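Local coordinates for protein lysin (Enterococcus phage IMEEF1, PDB 6IST) that probably acts as a phage endolysin, cleaving enterococcal cell-wall peptidoglycan with a CHAP-type cysteine peptidase domain that binds calcium, at residues Gly26-Cys29 and Met30-Thr33; Asn113-Leu116 and Glu117-Ser120. All blocks are in the same frame, centred on the assembly; numbering follows the deposited sequence.

Interaction 1 of 2, residues Gly26-Cys29 and Met30-Thr33; sequences GTQC and MDLT. With CA (calcium ion), chain E.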
ATOM      1  N   GLY C  26     -11.945 -25.718   0.401  1.00 25.65           N
ATOM      2  CA  GLY C  26     -12.525 -25.340  -0.898  1.00 25.23           C
ATOM      3  C   GLY C  26     -13.316 -24.046  -0.835  1.00 23.04           C
ATOM      4  O   GLY C  26     -12.813 -22.991  -0.391  1.00 23.00           O
ATOM      5  N   THR C  27     -14.565 -24.100  -1.287  1.00 20.59           N
ATOM      6  CA  THR C  27     -15.286 -22.845  -1.573  1.00 21.83           C
ATOM      7  C   THR C  27     -16.285 -22.552  -0.457  1.00 19.64           C
ATOM      8  O   THR C  27     -17.424 -22.865  -0.528  1.00 20.04           O
ATOM      9  CB  THR C  27     -15.899 -22.947  -2.969  1.00 21.17           C
ATOM     10  OG1 THR C  27     -16.869 -24.009  -2.982  1.00 23.13           O
ATOM     11  CG2 THR C  27     -14.766 -23.209  -4.028  1.00 22.56           C
ATOM     12  N   GLN C  28     -15.797 -22.013   0.678  1.00 16.61           N
ATOM     13  CA  GLN C  28     -16.613 -21.644   1.797  1.00 18.91           C
ATOM     14  C   GLN C  28     -17.327 -20.307   1.589  1.00 15.38           C
ATOM     15  O   GLN C  28     -17.032 -19.597   0.609  1.00 16.06           O
ATOM     16  CB  GLN C  28     -15.745 -21.577   3.025  1.00 18.38           C
ATOM     17  CG  GLN C  28     -15.097 -22.943   3.345  1.00 20.86           C
ATOM     18  CD  GLN C  28     -16.091 -23.963   3.867  1.00 20.09           C
ATOM     19  OE1 GLN C  28     -16.983 -23.657   4.682  1.00 24.76           O
ATOM     20  NE2 GLN C  28     -15.945 -25.205   3.432  1.00 22.96           N
ATOM     21  N   CYS C  29     -18.199 -19.955   2.512  1.00 17.75           N
ATOM     22  CA  CYS C  29     -18.949 -18.685   2.352  1.00 16.26           C
ATOM     23  C   CYS C  29     -18.075 -17.446   2.357  1.00 17.60           C
ATOM     24  O   CYS C  29     -18.199 -16.547   1.462  1.00 15.75           O
ATOM     25  CB  CYS C  29     -20.071 -18.595   3.302  1.00 17.93           C
ATOM     26  SG  CYS C  29     -19.611 -18.257   5.037  1.00 21.14           S
ATOM     27  N   MET C  30     -17.127 -17.406   3.292  1.00 16.85           N
ATOM     28  CA  MET C  30     -16.250 -16.231   3.358  1.00 19.52           C
ATOM     29  C   MET C  30     -15.361 -16.066   2.115  1.00 21.41           C
ATOM     30  O   MET C  30     -14.980 -14.936   1.761  1.00 19.64           O
ATOM     31  CB  MET C  30     -15.450 -16.297   4.689  1.00 20.36           C
ATOM     32  CG  MET C  30     -14.823 -15.020   5.257  1.00 22.06           C
ATOM     33  SD  MET C  30     -15.712 -13.453   5.247  1.00 14.54           S
ATOM     34  CE  MET C  30     -14.661 -12.452   6.377  1.00 20.17           C
ATOM     35  N   ASP C  31     -14.968 -17.178   1.462  1.00 19.78           N
ATOM     36  CA  ASP C  31     -14.226 -17.132   0.245  1.00 22.07           C
ATOM     37  C   ASP C  31     -14.849 -16.225  -0.810  1.00 20.89           C
ATOM     38  O   ASP C  31     -14.132 -15.556  -1.493  1.00 19.97           O
ATOM     39  CB  ASP C  31     -13.995 -18.509  -0.355  1.00 23.43           C
ATOM     40  CG  ASP C  31     -12.998 -19.329   0.446  1.00 27.18           C
ATOM     41  OD1 ASP C  31     -11.817 -18.935   0.545  1.00 32.94           O
ATOM     42  OD2 ASP C  31     -13.397 -20.381   0.963  1.00 28.25           O
ATOM     43  N   LEU C  32     -16.177 -16.263  -0.962  1.00 16.34           N
ATOM     44  CA  LEU C  32     -16.806 -15.425  -1.957  1.00 19.67           C
ATOM     45  C   LEU C  32     -16.692 -13.957  -1.609  1.00 18.88           C
ATOM     46  O   LEU C  32     -16.291 -13.125  -2.440  1.00 20.50           O
ATOM     47  CB  LEU C  32     -18.309 -15.754  -2.052  1.00 20.54           C
ATOM     48  CG  LEU C  32     -19.080 -14.892  -3.058  1.00 24.71           C
ATOM     49  CD1 LEU C  32     -18.395 -15.043  -4.392  1.00 28.02           C
ATOM     50  CD2 LEU C  32     -20.502 -15.390  -3.153  1.00 29.25           C
ATOM     51  N   THR C  33     -17.018 -13.634  -0.356  1.00 18.52           N
ATOM     52  CA  THR C  33     -16.989 -12.251   0.103  1.00 18.87           C
ATOM     53  C   THR C  33     -15.579 -11.745  -0.004  1.00 16.57           C
ATOM     54  O   THR C  33     -15.342 -10.621  -0.424  1.00 18.17           O
ATOM     55  CB  THR C  33     -17.530 -12.173   1.564  1.00 20.65           C
ATOM     56  OG1 THR C  33     -18.984 -12.324   1.503  1.00 19.69           O
ATOM     57  CG2 THR C  33     -17.206 -10.843   2.252  1.00 21.10           C
TER
HETATM   58 CA    CA E 301     -11.397 -21.862   1.022  1.00 41.27          CA
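Asp31 and Gly26 bind the same calcium ion. Asp31 OD2 lies 2.5 Å and the carbonyl Gly26 O 2.3 Å from the calcium. Asp31 OD1 is farther from the calcium, at 3.0 Å, and receives a hydrogen bond from Ala21 N. Asp20, Asp22 and the carbonyl of Trp24 complete the site. The spacing of the five ligands matches positions 1, 3, 5, 7 and 12 of an EF-hand-like loop.

Two hydrogen bonds, one of them weak, join the loop to helix 29-41. Gln28 N donates to Asp31 OD2 at 2.9 Å, on the anti lone pair, with an N-H...O angle of 142°. The same oxygen serves the metal and the backbone. Asp31 CG is opposite its carbonyl carbon (chi1 -71°), swinging the carboxylate back toward the loop. Leu32 N bonds weakly to Cys29 O at 3.2 Å.

Gln28 CB touches Asp31 OD2 at 3.3 Å. Gln28 NE2 donates to Tyr25 O and to Ser115 O, and its amide plane is turned 68° from the Asp31 carboxylate.

The calcium loop feeds directly into helix 29-41. Cys29, probably the nucleophile of a Cys-His-Asp triad, touches His90 and Thr91 of strand 90-94. Leu32 packs on Leu14.

Interaction 2 of 2, residues Asn113-Leu116 and Glu117-Ser120; sequences NPSL and EVGS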
ATOM      1  N   ASN C 113     -26.302 -27.452  -0.192  1.00 18.18           N
ATOM      2  CA  ASN C 113     -25.377 -28.638  -0.107  1.00 17.80           C
ATOM      3  C   ASN C 113     -24.091 -28.219   0.570  1.00 19.03           C
ATOM      4  O   ASN C 113     -23.028 -28.408   0.065  1.00 23.97           O
ATOM      5  CB  ASN C 113     -25.111 -29.241  -1.462  1.00 17.76           C
ATOM      6  CG  ASN C 113     -26.327 -29.870  -2.083  1.00 20.61           C
ATOM      7  OD1 ASN C 113     -27.222 -30.417  -1.384  1.00 21.88           O
ATOM      8  ND2 ASN C 113     -26.381 -29.838  -3.443  1.00 20.22           N
ATOM      9  N   PRO C 114     -24.217 -27.750   1.798  1.00 20.45           N
ATOM     10  CA  PRO C 114     -22.995 -27.295   2.478  1.00 22.73           C
ATOM     11  C   PRO C 114     -22.066 -28.401   2.832  1.00 23.48           C
ATOM     12  O   PRO C 114     -22.494 -29.557   3.012  1.00 21.53           O
ATOM     13  CB  PRO C 114     -23.515 -26.658   3.739  1.00 21.80           C
ATOM     14  CG  PRO C 114     -24.845 -27.339   3.989  1.00 23.44           C
ATOM     15  CD  PRO C 114     -25.386 -27.592   2.621  1.00 21.98           C
ATOM     16  N   SER C 115     -20.781 -28.070   2.880  1.00 22.70           N
ATOM     17  CA  SER C 115     -19.761 -29.060   3.146  1.00 24.28           C
ATOM     18  C   SER C 115     -18.686 -28.437   3.963  1.00 24.24           C
ATOM     19  O   SER C 115     -18.113 -27.446   3.555  1.00 24.52           O
ATOM     20  CB  SER C 115     -19.149 -29.639   1.864  1.00 25.66           C
ATOM     21  OG  SER C 115     -17.968 -30.400   2.192  1.00 28.49           O
ATOM     22  N   LEU C 116     -18.377 -29.061   5.104  1.00 25.82           N
ATOM     23  CA  LEU C 116     -17.251 -28.636   5.925  1.00 28.45           C
ATOM     24  C   LEU C 116     -15.882 -28.812   5.242  1.00 27.38           C
ATOM     25  O   LEU C 116     -14.966 -28.005   5.480  1.00 30.10           O
ATOM     26  CB  LEU C 116     -17.238 -29.425   7.246  1.00 32.78           C
ATOM     27  CG  LEU C 116     -18.456 -29.350   8.191  1.00 34.60           C
ATOM     28  CD1 LEU C 116     -18.296 -30.449   9.261  1.00 39.93           C
ATOM     29  CD2 LEU C 116     -18.619 -28.012   8.869  1.00 34.01           C
ATOM     30  N   GLU C 117     -15.754 -29.795   4.358  1.00 28.18           N
ATOM     31  CA  GLU C 117     -14.479 -30.174   3.776  1.00 33.44           C
ATOM     32  C   GLU C 117     -14.177 -29.387   2.498  1.00 27.14           C
ATOM     33  O   GLU C 117     -13.080 -28.987   2.291  1.00 26.64           O
ATOM     34  CB  GLU C 117     -14.462 -31.686   3.407  1.00 38.49           C
ATOM     35  CG  GLU C 117     -14.841 -32.659   4.540  1.00 53.56           C
ATOM     36  CD  GLU C 117     -16.359 -32.703   4.889  1.00 65.14           C
ATOM     37  OE1 GLU C 117     -16.724 -33.241   5.963  1.00 75.56           O
ATOM     38  OE2 GLU C 117     -17.205 -32.186   4.114  1.00 60.88           O
ATOM     39  N   VAL C 118     -15.168 -29.236   1.615  1.00 25.47           N
ATOM     40  CA  VAL C 118     -14.947 -28.645   0.280  1.00 25.04           C
ATOM     41  C   VAL C 118     -15.875 -27.468  -0.078  1.00 23.51           C
ATOM     42  O   VAL C 118     -15.684 -26.864  -1.115  1.00 23.26           O
ATOM     43  CB  VAL C 118     -15.008 -29.734  -0.816  1.00 29.00           C
ATOM     44  CG1 VAL C 118     -13.969 -30.831  -0.517  1.00 30.01           C
ATOM     45  CG2 VAL C 118     -16.383 -30.347  -0.949  1.00 31.99           C
ATOM     46  N   GLY C 119     -16.776 -27.127   0.821  1.00 21.62           N
ATOM     47  CA  GLY C 119     -17.742 -26.047   0.627  1.00 23.20           C
ATOM     48  C   GLY C 119     -18.532 -26.450  -0.585  1.00 23.84           C
ATOM     49  O   GLY C 119     -18.839 -27.611  -0.795  1.00 23.07           O
ATOM     50  N   SER C 120     -19.345 -25.224  -1.188  1.00 21.13           N
ATOM     51  CA  SER C 120     -20.111 -25.695  -2.328  1.00 19.94           C
ATOM     52  C   SER C 120     -20.169 -24.505  -3.201  1.00 19.95           C
ATOM     53  O   SER C 120     -19.927 -23.414  -2.726  1.00 19.41           O
ATOM     54  CB  SER C 120     -21.536 -26.061  -1.832  1.00 20.65           C
ATOM     55  OG  SER C 120     -22.317 -24.985  -1.361  1.00 21.31           O
TER
HETATM   56  O   HOH W   1     -21.117 -29.570  -1.192  1.00 37.72           O
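Ser115 OG meets both Glu117 and Val118 on the far side of a tight turn. It donates to Glu117 OE2 at 2.7 Å, and the carboxylate oxygen is met nearly along its C-O axis. The same hydroxyl oxygen accepts a hydrogen bond from Val118 N at 3.1 Å. That bond is almost straight, with an angle of 171°. Ser115 OG lies anti to its own backbone N (chi1 168°), which carries it forward over the residues that follow. The Glu117 chain bends at chi2 (74°), and this folds its carboxylate back to the serine.

On the backbone, Gly119 N makes a weak bond of 3.1 Å to Ser115 O. Together with the Val118 bond to the side chain, this fits an ST motif. Gly119 CA also makes a C-H...O contact of 3.3 Å with Ser115 O. Gly119, with its positive phi, lets the chain leave the turn with its N and CA both near that oxygen. Val118 CG2 rests 3.5 Å from Ser115 OG. The tip of the turn, Leu116 to Val118, is exposed to solvent.

The open end, between Asn113 and Ser120, is looser. Ser120 CB sits 3.4 Å from Asn113 O, while Ser120 OG bonds to Ile112 O. One water donates to both Asn113 O, at 2.6 Å, and Gly119 O, and so bridges the two arms where they do not bond directly. Asn113 is exposed here, but Gly119 and Ser120 are themselves buried.

The turn lies in the loop between strands 103-108 and 123-128. Its two arms run roughly antiparallel. One hydroxyl, acting as donor and acceptor at once, links the side chain and the backbone of the turn. Glu117 probably polarises that hydroxyl, which would make it a stronger acceptor for Val118 N.

How the interactions relate
Interactions 1 and 2 touch directly, with centres 10 Å apart. Thr27 N donates to Val118 O at 3.0 Å, and Gln28 NE2 donates to Ser115 O at 3.1 Å. The turn of residues 113-120 is thus fastened to the stretch between the last carbonyl ligand of the calcium and the start of helix 29-41. It supplies no calcium ligand, and Gly119 CA is 7.6 Å from the calcium ion. Its link to the metal site is indirect: Thr27 and Gln28 follow the ligand Gly26. Cys29, the probable nucleophile, sits in interaction 1, and Ser120 of interaction 2 lies near the proposed triad without touching it. Calcium site, turn and probable active site are therefore neighbours.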